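PDB 5D66: uncharacterized protein from Acinetobacter baumannii, which is of unknown function but folds as an ankyrin repeat domain, a scaffold that in other proteins commonly mediates protein-protein binding. Local coordinates for residues L7-A12 against S37-A43; A11-I16 against N48-A52; I19-L23 against A51-L55. All coordinates share one frame. Where two conformers were deposited one is given. Numbering follows the deposited sequence.

Interaction 1 of 3, residues L7-A12 against S37-A43; sequences LHMAAA and STALMVA
This is a buried helix-to-helix contact between the first helices of two successive ankyrin repeats, at the N-terminal end of the stack. Residues 7-12 are helical throughout; in 37-43 the extended Ser37 and Thr38 lead into a helix that starts at Ala39. The two short helices run nearly parallel, with axes 8.0 Å apart at closest approach and a signed crossing angle of -21°. In register, the CA atoms of His8 and Ala39 lie 4.5 Å apart, those of Ala11 and Ala43 5.0 Å.

Such close spacing rests on small residues. Ala11 CB points at the partner helix, 3.4 Å from Ala39 O, 4.0 Å from Ala39 CB and 4.2 Å from Ala43 CB. Leu7 (chi1 t, chi2 p) brings CG to 3.8 Å from Ala39 CB, and Val42 (chi1 t) places CG1 3.7 Å from Ala12 CB and 3.6 Å from His8 O. The His8 ring (chi1 m, chi2 72°) reaches across so that NE2 donates a weak hydrogen bond to Ser37 O (2.9 Å, 129°), while Ala39 CB sits 4.2 Å from the ring centroid in a CH-pi contact over the face. Thr38, at the threonine position of the ankyrin TPLH motif (here Thr38-Ala39-Leu40-Met41), is the N-cap: with chi1 p, its OG1 accepts from Met41 N at 3.1 Å. Ser37 OG turns elsewhere, bonding Thr35 and Arg45.

The chemistry is therefore mainly apolar, alanine against alanine, with one imidazole linking the first helix to the carbonyl just ahead of the next repeat's helix.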
loop_
_atom_site.group_PDB
_atom_site.type_symbol
_atom_site.label_atom_id
_atom_site.label_comp_id
_atom_site.label_asym_id
_atom_site.label_seq_id
_atom_site.Cartn_x
_atom_site.Cartn_y
_atom_site.Cartn_z
ATOM N N LEU A 7 7.207 -0.724 24.755
ATOM C CA LEU A 7 6.007 -0.702 23.954
ATOM C C LEU A 7 6.233 -1.392 22.602
ATOM O O LEU A 7 5.395 -2.126 22.111
ATOM C CB LEU A 7 5.505 0.708 23.738
ATOM C CG LEU A 7 4.171 0.832 23.008
ATOM C CD1 LEU A 7 3.012 0.200 23.784
ATOM C CD2 LEU A 7 3.839 2.260 22.685
ATOM N N HIS A 8 7.430 -1.182 22.054
ATOM C CA HIS A 8 7.802 -1.750 20.771
ATOM C C HIS A 8 7.861 -3.276 20.880
ATOM O O HIS A 8 7.396 -3.989 19.985
ATOM C CB HIS A 8 9.113 -1.191 20.307
ATOM C CG HIS A 8 9.070 0.293 20.052
ATOM N ND1 HIS A 8 8.992 1.209 21.081
ATOM C CD2 HIS A 8 9.112 1.009 18.890
ATOM C CE1 HIS A 8 8.963 2.408 20.559
ATOM N NE2 HIS A 8 9.004 2.314 19.239
HETATM N N MSE A 9 8.451 -3.778 21.958
HETATM C CA MSE A 9 8.528 -5.235 22.138
HETATM C C MSE A 9 7.126 -5.821 22.305
HETATM O O MSE A 9 6.778 -6.874 21.741
HETATM C CB MSE A 9 9.379 -5.597 23.362
HETATM C CG MSE A 9 9.519 -7.155 23.531
HETATM SE SE MSE A 9 10.721 -7.937 22.140
HETATM C CE MSE A 9 9.690 -8.969 20.979
ATOM N N ALA A 10 6.291 -5.144 23.072
ATOM C CA ALA A 10 4.912 -5.609 23.275
ATOM C C ALA A 10 4.157 -5.645 21.934
ATOM O O ALA A 10 3.447 -6.596 21.626
ATOM C CB ALA A 10 4.198 -4.765 24.286
ATOM N N ALA A 11 4.371 -4.624 21.130
ATOM C CA ALA A 11 3.782 -4.537 19.791
ATOM C C ALA A 11 4.272 -5.653 18.871
ATOM O O ALA A 11 3.481 -6.267 18.165
ATOM C CB ALA A 11 4.053 -3.165 19.189
ATOM N N ALA A 12 5.561 -5.942 18.922
ATOM C CA ALA A 12 6.113 -7.035 18.141
ATOM C C ALA A 12 5.517 -8.389 18.537
ATOM O O ALA A 12 5.370 -9.283 17.706
ATOM C CB ALA A 12 7.611 -7.102 18.317
ATOM N N SER A 37 11.805 3.703 14.722
ATOM C CA SER A 37 10.503 3.113 14.403
ATOM C C SER A 37 9.483 3.359 15.504
ATOM O O SER A 37 9.820 3.292 16.678
ATOM C CB SER A 37 10.646 1.601 14.187
ATOM O OG SER A 37 11.518 1.277 13.134
ATOM N N THR A 38 8.251 3.605 15.141
ATOM C CA THR A 38 7.164 3.623 16.077
ATOM C C THR A 38 6.709 2.181 16.412
ATOM O O THR A 38 6.891 1.249 15.626
ATOM C CB THR A 38 5.962 4.435 15.605
ATOM O OG1 THR A 38 5.352 3.726 14.537
ATOM C CG2 THR A 38 6.310 5.836 15.193
ATOM N N ALA A 39 5.997 2.042 17.525
ATOM C CA ALA A 39 5.483 0.769 17.920
ATOM C C ALA A 39 4.425 0.286 16.915
ATOM O O ALA A 39 4.333 -0.912 16.606
ATOM C CB ALA A 39 4.956 0.779 19.317
ATOM N N LEU A 40 3.606 1.214 16.392
ATOM C CA LEU A 40 2.647 0.808 15.372
ATOM C C LEU A 40 3.358 0.310 14.103
ATOM O O LEU A 40 2.898 -0.643 13.487
ATOM C CB LEU A 40 1.703 1.968 15.034
ATOM C CG LEU A 40 0.724 1.688 13.880
ATOM C CD1 LEU A 40 -0.189 0.502 14.179
ATOM C CD2 LEU A 40 -0.102 2.929 13.549
HETATM N N MSE A 41 4.476 0.917 13.714
HETATM C CA MSE A 41 5.233 0.409 12.571
HETATM C C MSE A 41 5.720 -1.014 12.849
HETATM O O MSE A 41 5.591 -1.900 11.977
HETATM C CB MSE A 41 6.360 1.330 12.229
HETATM C CG MSE A 41 6.988 0.981 10.884
HETATM SE SE MSE A 41 5.825 1.240 9.328
HETATM C CE MSE A 41 5.582 -0.577 8.753
ATOM N N VAL A 42 6.228 -1.277 14.061
ATOM C CA VAL A 42 6.657 -2.618 14.455
ATOM C C VAL A 42 5.511 -3.607 14.354
ATOM O O VAL A 42 5.640 -4.705 13.778
ATOM C CB VAL A 42 7.271 -2.589 15.849
ATOM C CG1 VAL A 42 7.545 -3.986 16.364
ATOM C CG2 VAL A 42 8.557 -1.754 15.845
ATOM N N ALA A 43 4.338 -3.251 14.879
ATOM C CA ALA A 43 3.164 -4.135 14.813
ATOM C C ALA A 43 2.767 -4.395 13.376
ATOM O O ALA A 43 2.399 -5.512 12.999
ATOM C CB ALA A 43 2.001 -3.540 15.568
#

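Interaction 2 of 3, residues A11-I16 against N48-A52; sequences AANDDI and NIHAA
In this pairing of neighbouring ankyrin repeats, the turn joining the two helices of the first repeat meets the start of the second helix of the next. Ala11 and Ala12 are helical; Asp14, at phi/psi 58/33, ends the helix in a Schellman motif, and Asp15 centres an inverse gamma turn and N-caps the following helix, which begins at Ile16. Asn48 holds the N-cap position of helix 49-57. The CA atoms of Asp14 and Ala51 are the register pair, 5.2 Å apart.

Direct hydrogen bonds run both ways. Asn48 (chi1 m, chi2 -16°) sends ND2 to Ala11 O (2.9 Å, 152°) and, more weakly, to Ala12 O (2.9 Å, 135°), satisfying carbonyls at the C-terminal end of the first helix. In return Asp14 (chi1 t, chi2 31°) presents OD1 to Ala51 N at 2.9 Å, so the side chain from the turn serves an amide in the first turn of the partner helix.

Apolar contact is slighter: Ile16 (chi1 p, chi2 t) sets CG2 3.9 Å from His50 CB and 4.4 Å from Ala51 CB.

Water completes the link, donating to Asp14 OD2 at 2.7 Å and accepting from His50 N at 2.9 Å.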
loop_
_atom_site.group_PDB
_atom_site.type_symbol
_atom_site.label_atom_id
_atom_site.label_comp_id
_atom_site.label_asym_id
_atom_site.label_seq_id
_atom_site.Cartn_x
_atom_site.Cartn_y
_atom_site.Cartn_z
ATOM N N ALA A 11 4.371 -4.624 21.130
ATOM C CA ALA A 11 3.782 -4.537 19.791
ATOM C C ALA A 11 4.272 -5.653 18.871
ATOM O O ALA A 11 3.481 -6.267 18.165
ATOM C CB ALA A 11 4.053 -3.165 19.189
ATOM N N ALA A 12 5.561 -5.942 18.922
ATOM C CA ALA A 12 6.113 -7.035 18.141
ATOM C C ALA A 12 5.517 -8.389 18.537
ATOM O O ALA A 12 5.370 -9.283 17.706
ATOM C CB ALA A 12 7.611 -7.102 18.317
ATOM N N ASN A 13 5.177 -8.534 19.805
ATOM C CA ASN A 13 4.640 -9.769 20.349
ATOM C C ASN A 13 3.129 -9.871 20.286
ATOM O O ASN A 13 2.574 -10.885 20.706
ATOM C CB ASN A 13 5.111 -9.929 21.789
ATOM C CG ASN A 13 6.534 -10.355 21.902
ATOM O OD1 ASN A 13 7.133 -10.876 20.944
ATOM N ND2 ASN A 13 7.063 -10.234 23.109
ATOM N N ASP A 14 2.465 -8.834 19.792
ATOM C CA ASP A 14 0.982 -8.816 19.786
ATOM C C ASP A 14 0.432 -8.978 21.213
ATOM O O ASP A 14 -0.663 -9.523 21.431
ATOM C CB ASP A 14 0.369 -9.877 18.864
ATOM C CG ASP A 14 -0.962 -9.418 18.301
ATOM O OD1 ASP A 14 -1.192 -8.208 18.081
ATOM O OD2 ASP A 14 -1.834 -10.314 18.100
ATOM N N ASP A 15 1.176 -8.433 22.190
ATOM C CA ASP A 15 0.869 -8.659 23.612
ATOM C C ASP A 15 -0.067 -7.545 24.083
ATOM O O ASP A 15 0.368 -6.525 24.641
ATOM C CB ASP A 15 2.195 -8.672 24.398
ATOM C CG ASP A 15 2.041 -9.032 25.881
ATOM O OD1 ASP A 15 0.907 -9.099 26.435
ATOM O OD2 ASP A 15 3.116 -9.275 26.464
ATOM N N ILE A 16 -1.374 -7.720 23.861
ATOM C CA ILE A 16 -2.233 -6.539 24.008
ATOM C C ILE A 16 -2.509 -6.209 25.479
ATOM O O ILE A 16 -2.748 -5.054 25.763
ATOM C CB ILE A 16 -3.500 -6.513 23.128
ATOM C CG1 ILE A 16 -4.423 -7.637 23.587
ATOM C CG2 ILE A 16 -3.122 -6.508 21.563
ATOM C CD1 ILE A 16 -5.664 -7.761 22.752
ATOM N N ASN A 48 0.511 -7.744 13.064
ATOM C CA ASN A 48 -0.110 -7.968 14.384
ATOM C C ASN A 48 -1.345 -7.075 14.466
ATOM O O ASN A 48 -1.302 -5.959 14.928
ATOM C CB ASN A 48 0.893 -7.655 15.495
ATOM C CG ASN A 48 1.926 -8.731 15.632
ATOM O OD1 ASN A 48 1.777 -9.861 15.137
ATOM N ND2 ASN A 48 3.019 -8.410 16.304
ATOM N N ILE A 49 -2.440 -7.645 13.966
ATOM C CA ILE A 49 -3.706 -6.920 13.775
ATOM C C ILE A 49 -4.205 -6.348 15.092
ATOM O O ILE A 49 -4.663 -5.213 15.149
ATOM C CB ILE A 49 -4.703 -7.863 13.111
ATOM C CG1 ILE A 49 -4.237 -8.238 11.679
ATOM C CG2 ILE A 49 -6.121 -7.321 13.098
ATOM C CD1 ILE A 49 -4.890 -9.435 11.116
ATOM N N HIS A 50 -4.203 -7.163 16.147
ATOM C CA HIS A 50 -4.778 -6.717 17.436
ATOM C C HIS A 50 -3.972 -5.594 18.028
ATOM O O HIS A 50 -4.514 -4.578 18.467
ATOM C CB HIS A 50 -4.889 -7.910 18.389
ATOM C CG HIS A 50 -5.800 -8.951 17.875
ATOM N ND1 HIS A 50 -5.433 -10.258 17.650
ATOM C CD2 HIS A 50 -7.044 -8.824 17.390
ATOM C CE1 HIS A 50 -6.459 -10.921 17.143
ATOM N NE2 HIS A 50 -7.460 -10.072 17.008
ATOM N N ALA A 51 -2.644 -5.724 18.014
ATOM C CA ALA A 51 -1.792 -4.644 18.518
ATOM C C ALA A 51 -1.944 -3.379 17.705
ATOM O O ALA A 51 -2.056 -2.292 18.230
ATOM C CB ALA A 51 -0.324 -5.066 18.500
ATOM N N ALA A 52 -2.005 -3.549 16.387
ATOM C CA ALA A 52 -2.193 -2.383 15.504
ATOM C C ALA A 52 -3.532 -1.694 15.818
ATOM O O ALA A 52 -3.570 -0.454 15.917
ATOM C CB ALA A 52 -2.118 -2.781 14.050
HETATM O O HOH W 1 -3.349 -9.965 15.929
#

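Interaction 3 of 3, residues I19-L23 against A51-L55; sequences IKHIL and AAHML
Both segments are single helical pieces, 19-23 and 51-55, running nearly parallel with axes 11.1 Å apart at closest approach and a signed crossing angle of -21°. They belong to the second helices of consecutive ankyrin repeats. The nearest CA pairs are wide: Ile19 to Ala51 at 7.5 Å and Lys20 to Met54 at 7.9 Å, so longer side chains must fill the space.

Ile19 (chi1 m, chi2 t) points at the other helix. Its CD1 meets Ala51 CB at 3.6 Å, and its CG2 lies 4.1 Å from Leu55 CD2. One turn on, Leu23 (chi1 m, chi2 t) also faces across, with CD1 4.2 Å from Met54 CG and CD2 4.3 Å from Leu55 CD2; Leu55 itself has chi1 m and chi2 t. Ile29 and Ala58 also touch Leu23, and Leu7 and Ala10 of the first helix touch Ile19, joining this apolar layer to the rest of the repeat pair. Lys20 adds its CB at the exposed margin, 4.1 Å from Met54 SE.

Met54, a selenomethionine, extends toward 19-23 with chi1 and chi2 both t and chi3 m, which brings its SE to 3.4 Å from Ile19 CG2.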
loop_
_atom_site.group_PDB
_atom_site.type_symbol
_atom_site.label_atom_id
_atom_site.label_comp_id
_atom_site.label_asym_id
_atom_site.label_seq_id
_atom_site.Cartn_x
_atom_site.Cartn_y
_atom_site.Cartn_z
ATOM N N ILE A 19 0.480 -4.035 26.157
ATOM C CA ILE A 19 0.262 -2.746 25.496
ATOM C C ILE A 19 -0.717 -1.879 26.307
ATOM O O ILE A 19 -0.447 -0.710 26.561
ATOM C CB ILE A 19 -0.241 -2.944 24.059
ATOM C CG1 ILE A 19 0.821 -3.592 23.195
ATOM C CG2 ILE A 19 -0.640 -1.565 23.426
ATOM C CD1 ILE A 19 0.352 -3.939 21.814
ATOM N N LYS A 20 -1.834 -2.457 26.750
ATOM C CA LYS A 20 -2.826 -1.710 27.498
ATOM C C LYS A 20 -2.194 -1.088 28.744
ATOM O O LYS A 20 -2.403 0.096 29.040
ATOM C CB LYS A 20 -3.985 -2.619 27.853
ATOM C CG LYS A 20 -5.152 -1.945 28.577
ATOM C CD LYS A 20 -6.076 -2.933 29.336
ATOM C CE LYS A 20 -6.570 -4.059 28.450
ATOM N NZ LYS A 20 -7.623 -4.886 29.117
ATOM N N HIS A 21 -1.390 -1.876 29.444
ATOM C CA HIS A 21 -0.742 -1.380 30.632
ATOM C C HIS A 21 0.250 -0.234 30.296
ATOM O O HIS A 21 0.266 0.795 30.969
ATOM C CB HIS A 21 -0.011 -2.506 31.313
ATOM C CG HIS A 21 0.778 -2.061 32.494
ATOM N ND1 HIS A 21 0.191 -1.580 33.645
ATOM C CD2 HIS A 21 2.115 -2.020 32.705
ATOM C CE1 HIS A 21 1.131 -1.255 34.514
ATOM N NE2 HIS A 21 2.307 -1.506 33.966
ATOM N N ILE A 22 1.082 -0.416 29.299
ATOM C CA ILE A 22 2.037 0.645 28.937
ATOM C C ILE A 22 1.310 1.913 28.527
ATOM O O ILE A 22 1.711 3.023 28.956
ATOM C CB ILE A 22 3.007 0.170 27.883
ATOM C CG1 ILE A 22 3.869 -0.952 28.453
ATOM C CG2 ILE A 22 3.886 1.338 27.408
ATOM C CD1 ILE A 22 4.679 -1.713 27.428
ATOM N N LEU A 23 0.230 1.781 27.757
ATOM C CA LEU A 23 -0.466 2.973 27.276
ATOM C C LEU A 23 -1.074 3.765 28.447
ATOM O O LEU A 23 -1.161 4.996 28.392
ATOM C CB LEU A 23 -1.530 2.596 26.260
ATOM C CG LEU A 23 -1.025 2.082 24.912
ATOM C CD1 LEU A 23 -2.202 1.820 24.027
ATOM C CD2 LEU A 23 -0.037 3.013 24.233
ATOM N N ALA A 51 -2.644 -5.724 18.014
ATOM C CA ALA A 51 -1.792 -4.644 18.518
ATOM C C ALA A 51 -1.944 -3.379 17.705
ATOM O O ALA A 51 -2.056 -2.292 18.230
ATOM C CB ALA A 51 -0.324 -5.066 18.500
ATOM N N ALA A 52 -2.005 -3.549 16.387
ATOM C CA ALA A 52 -2.193 -2.383 15.504
ATOM C C ALA A 52 -3.532 -1.694 15.818
ATOM O O ALA A 52 -3.570 -0.454 15.917
ATOM C CB ALA A 52 -2.118 -2.781 14.050
ATOM N N HIS A 53 -4.600 -2.463 16.011
ATOM C CA HIS A 53 -5.883 -1.856 16.339
ATOM C C HIS A 53 -5.801 -1.042 17.622
ATOM O O HIS A 53 -6.299 0.076 17.687
ATOM C CB HIS A 53 -6.945 -2.933 16.474
ATOM C CG HIS A 53 -8.295 -2.410 16.822
ATOM N ND1 HIS A 53 -8.883 -2.519 18.066
ATOM C CD2 HIS A 53 -9.157 -1.715 16.063
ATOM C CE1 HIS A 53 -10.091 -1.987 18.032
ATOM N NE2 HIS A 53 -10.271 -1.485 16.825
HETATM N N MSE A 54 -5.198 -1.607 18.656
HETATM C CA MSE A 54 -5.117 -0.920 19.940
HETATM C C MSE A 54 -4.315 0.366 19.808
HETATM O O MSE A 54 -4.689 1.405 20.343
HETATM C CB MSE A 54 -4.535 -1.852 20.979
HETATM C CG MSE A 54 -4.485 -1.249 22.354
HETATM SE SE MSE A 54 -3.913 -2.494 23.713
HETATM C CE MSE A 54 -5.647 -3.218 24.021
ATOM N N LEU A 55 -3.217 0.305 19.086
ATOM C CA LEU A 55 -2.341 1.495 18.924
ATOM C C LEU A 55 -3.013 2.599 18.106
ATOM O O LEU A 55 -2.953 3.764 18.444
ATOM C CB LEU A 55 -0.996 1.089 18.323
ATOM C CG LEU A 55 -0.122 0.211 19.254
ATOM C CD1 LEU A 55 0.983 -0.448 18.425
ATOM C CD2 LEU A 55 0.437 0.991 20.434
#

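Overall arrangement
From the N terminus, the chain forms helix 6-12, turns into helix 16-23, then loops out before repeating the pattern with helices 39-45 and 49-57. Interaction 1 closes the first loop by joining the two first helices; interaction 3 joins the two second helices, and their segments alternate along the chain, so the loops cross. Interaction 2 starts from the same helix as interaction 1, sharing Ala11 and Ala12, and ends on the same helix as interaction 3, sharing Ala51 and Ala52; its loop encloses both segments 19-23 and 37-43. With centres 7 to 9 Å apart, the three contacts form one interface that stacks two ankyrin repeats.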